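Local coordinates for hypothetical oxidoreductase (Sinorhizobium meliloti, PDB 3RH7), which binds FMN in a split-barrel domain and probably acts as an NADPH-dependent flavin reductase, at residues F106-D110 with P119-D123. Coordinates in Å, arbitrary orientation, origin at the centre of the assembly. Residues are numbered along the deposited sequence.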
ATOM      1  N   PHE A 106      18.411  17.477   3.771  1.00 69.75           N
ATOM      2  CA  PHE A 106      19.225  16.418   4.345  1.00 68.46           C
ATOM      3  C   PHE A 106      19.490  16.580   5.852  1.00 74.61           C
ATOM      4  O   PHE A 106      19.994  15.647   6.488  1.00 74.94           O
ATOM      5  CB  PHE A 106      20.510  16.277   3.540  1.00 70.45           C
ATOM      6  CG  PHE A 106      20.285  15.470   2.276  1.00 70.44           C
ATOM      7  CD1 PHE A 106      19.848  16.081   1.107  1.00 73.22           C
ATOM      8  CD2 PHE A 106      20.471  14.092   2.269  1.00 71.45           C
ATOM      9  CE1 PHE A 106      19.612  15.327  -0.049  1.00 73.24           C
ATOM     10  CE2 PHE A 106      20.247  13.344   1.110  1.00 73.38           C
ATOM     11  CZ  PHE A 106      19.826  13.968  -0.043  1.00 71.58           C
ATOM     12  N   ALA A 107      19.069  17.715   6.437  1.00 71.35           N
ATOM     13  CA  ALA A 107      19.189  18.002   7.861  1.00 70.82           C
ATOM     14  C   ALA A 107      18.043  17.348   8.652  1.00 74.48           C
ATOM     15  O   ALA A 107      18.033  17.406   9.876  1.00 76.16           O
ATOM     16  CB  ALA A 107      19.196  19.500   8.076  1.00 72.84           C
ATOM     17  N   ALA A 108      17.081  16.742   7.964  1.00 69.54           N
ATOM     18  CA  ALA A 108      15.944  16.064   8.573  1.00 68.14           C
ATOM     19  C   ALA A 108      16.135  14.538   8.636  1.00 71.44           C
ATOM     20  O   ALA A 108      15.238  13.835   9.131  1.00 68.77           O
ATOM     21  CB  ALA A 108      14.685  16.386   7.793  1.00 68.12           C
ATOM     22  N   VAL A 109      17.269  14.010   8.102  1.00 70.00           N
ATOM     23  CA  VAL A 109      17.528  12.561   8.124  1.00 69.43           C
ATOM     24  C   VAL A 109      18.929  12.223   8.527  1.00 73.10           C
ATOM     25  O   VAL A 109      19.874  12.889   8.087  1.00 75.28           O
ATOM     26  CB  VAL A 109      17.272  11.848   6.781  1.00 74.27           C
ATOM     27  CG1 VAL A 109      16.853  10.391   7.015  1.00 73.61           C
ATOM     28  CG2 VAL A 109      16.260  12.574   5.915  1.00 73.71           C
ATOM     29  N   ASP A 110      19.078  11.124   9.298  1.00 66.73           N
ATOM     30  CA  ASP A 110      20.391  10.571   9.612  1.00 65.48           C
ATOM     31  C   ASP A 110      20.736   9.747   8.397  1.00 67.19           C
ATOM     32  O   ASP A 110      19.993   8.827   8.033  1.00 64.99           O
ATOM     33  CB  ASP A 110      20.407   9.760  10.916  1.00 66.30           C
ATOM     34  CG  ASP A 110      20.113  10.545  12.171  1.00 81.63           C
ATOM     35  OD1 ASP A 110      20.611  11.685  12.296  1.00 86.27           O
ATOM     36  OD2 ASP A 110      19.446  10.004  13.057  1.00 88.69           O
ATOM     37  N   PRO A 119      23.385   9.012  -1.147  1.00 70.80           N
ATOM     38  CA  PRO A 119      22.864   9.171   0.215  1.00 69.31           C
ATOM     39  C   PRO A 119      21.894   8.056   0.612  1.00 68.55           C
ATOM     40  O   PRO A 119      20.814   7.959   0.045  1.00 66.57           O
ATOM     41  CB  PRO A 119      22.184  10.548   0.183  1.00 71.32           C
ATOM     42  CG  PRO A 119      22.695  11.214  -1.027  1.00 76.87           C
ATOM     43  CD  PRO A 119      22.919  10.111  -2.007  1.00 71.98           C
ATOM     44  N   ILE A 120      22.334   7.179   1.550  1.00 63.29           N
ATOM     45  CA  ILE A 120      21.581   6.060   2.143  1.00 60.89           C
ATOM     46  C   ILE A 120      21.048   6.491   3.512  1.00 64.48           C
ATOM     47  O   ILE A 120      21.851   6.796   4.397  1.00 66.37           O
ATOM     48  CB  ILE A 120      22.482   4.804   2.288  1.00 63.76           C
ATOM     49  CG1 ILE A 120      23.162   4.359   0.966  1.00 63.67           C
ATOM     50  CG2 ILE A 120      21.757   3.669   3.022  1.00 63.54           C
ATOM     51  CD1 ILE A 120      22.288   3.928  -0.055  1.00 66.73           C
ATOM     52  N   PHE A 121      19.722   6.488   3.710  1.00 58.97           N
ATOM     53  CA  PHE A 121      19.128   6.893   4.989  1.00 58.63           C
ATOM     54  C   PHE A 121      19.094   5.760   5.993  1.00 60.93           C
ATOM     55  O   PHE A 121      18.981   4.590   5.625  1.00 61.87           O
ATOM     56  CB  PHE A 121      17.705   7.436   4.803  1.00 59.65           C
ATOM     57  CG  PHE A 121      17.485   8.626   3.906  1.00 61.12           C
ATOM     58  CD1 PHE A 121      18.555   9.383   3.451  1.00 64.91           C
ATOM     59  CD2 PHE A 121      16.206   9.005   3.533  1.00 63.24           C
ATOM     60  CE1 PHE A 121      18.349  10.475   2.615  1.00 67.24           C
ATOM     61  CE2 PHE A 121      15.998  10.096   2.695  1.00 66.98           C
ATOM     62  CZ  PHE A 121      17.069  10.826   2.240  1.00 66.25           C
ATOM     63  N   SER A 122      19.168   6.113   7.262  1.00 55.89           N
ATOM     64  CA  SER A 122      19.131   5.100   8.308  1.00 55.45           C
ATOM     65  C   SER A 122      17.688   4.810   8.733  1.00 57.50           C
ATOM     66  O   SER A 122      16.768   5.582   8.443  1.00 54.98           O
ATOM     67  CB  SER A 122      19.994   5.509   9.499  1.00 60.44           C
ATOM     68  OG  SER A 122      19.574   6.768   9.987  1.00 70.96           O
ATOM     69  N   ASP A 123      17.493   3.640   9.356  1.00 55.27           N
ATOM     70  CA  ASP A 123      16.201   3.145   9.838  1.00 54.49           C
ATOM     71  C   ASP A 123      15.157   3.008   8.684  1.00 55.83           C
ATOM     72  O   ASP A 123      13.951   3.048   8.943  1.00 56.91           O
ATOM     73  CB  ASP A 123      15.652   4.011  11.005  1.00 56.65           C
ATOM     74  CG  ASP A 123      16.702   4.460  12.030  1.00 71.98           C
ATOM     75  OD1 ASP A 123      17.433   3.586  12.560  1.00 70.92           O
ATOM     76  OD2 ASP A 123      16.796   5.692  12.292  1.00 81.31           O
TER
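Start at Phe106, just after Arg105, one of the FMN-binding residues. Its CA-to-CB bond runs sideways to 119-123, yet the ring extends far enough to bring Phe106 CE2 to 3.5 Å from Pro119 CB and 3.8 Å from Phe121 CE1, so it bridges two alternate residues of strand 119-121. Phe98, another FMN-binding residue, and Trp111 both meet the Phe106 ring edge-to-face, making this an aromatic cluster. Ala107 and Ala108 then carry the chain round without touching the strand. At Val109 the backbone is extended and the CA-to-CB bond points toward 119-123: Val109 CG1 sits over one face of the Phe121 ring, 4.0 Å from its centroid and 27° off the normal, a CH-pi contact. The Phe106 ring reaches the same phenyl group at its edge. Asp110 closes the contact through its backbone, Asp110 O accepting two hydrogen bonds from Ser122, one from N and one from OG, each 2.9 Å long; the N-H points almost straight at the oxygen (162°). Two residues further into the hairpin, Arg112 pairs with Ile120 through the backbone, so the Asp110–Ser122 bond continues the antiparallel ladder of strands 111-113 and 119-121. The arrangement is a short beta-hairpin docked on strand 30-38 of the FMN-binding split barrel, where Phe106 and Phe121 pack and Pro119 O hydrogen-bonds Thr36 OG1, with the flavin about 10 Å from the Phe106 side chain.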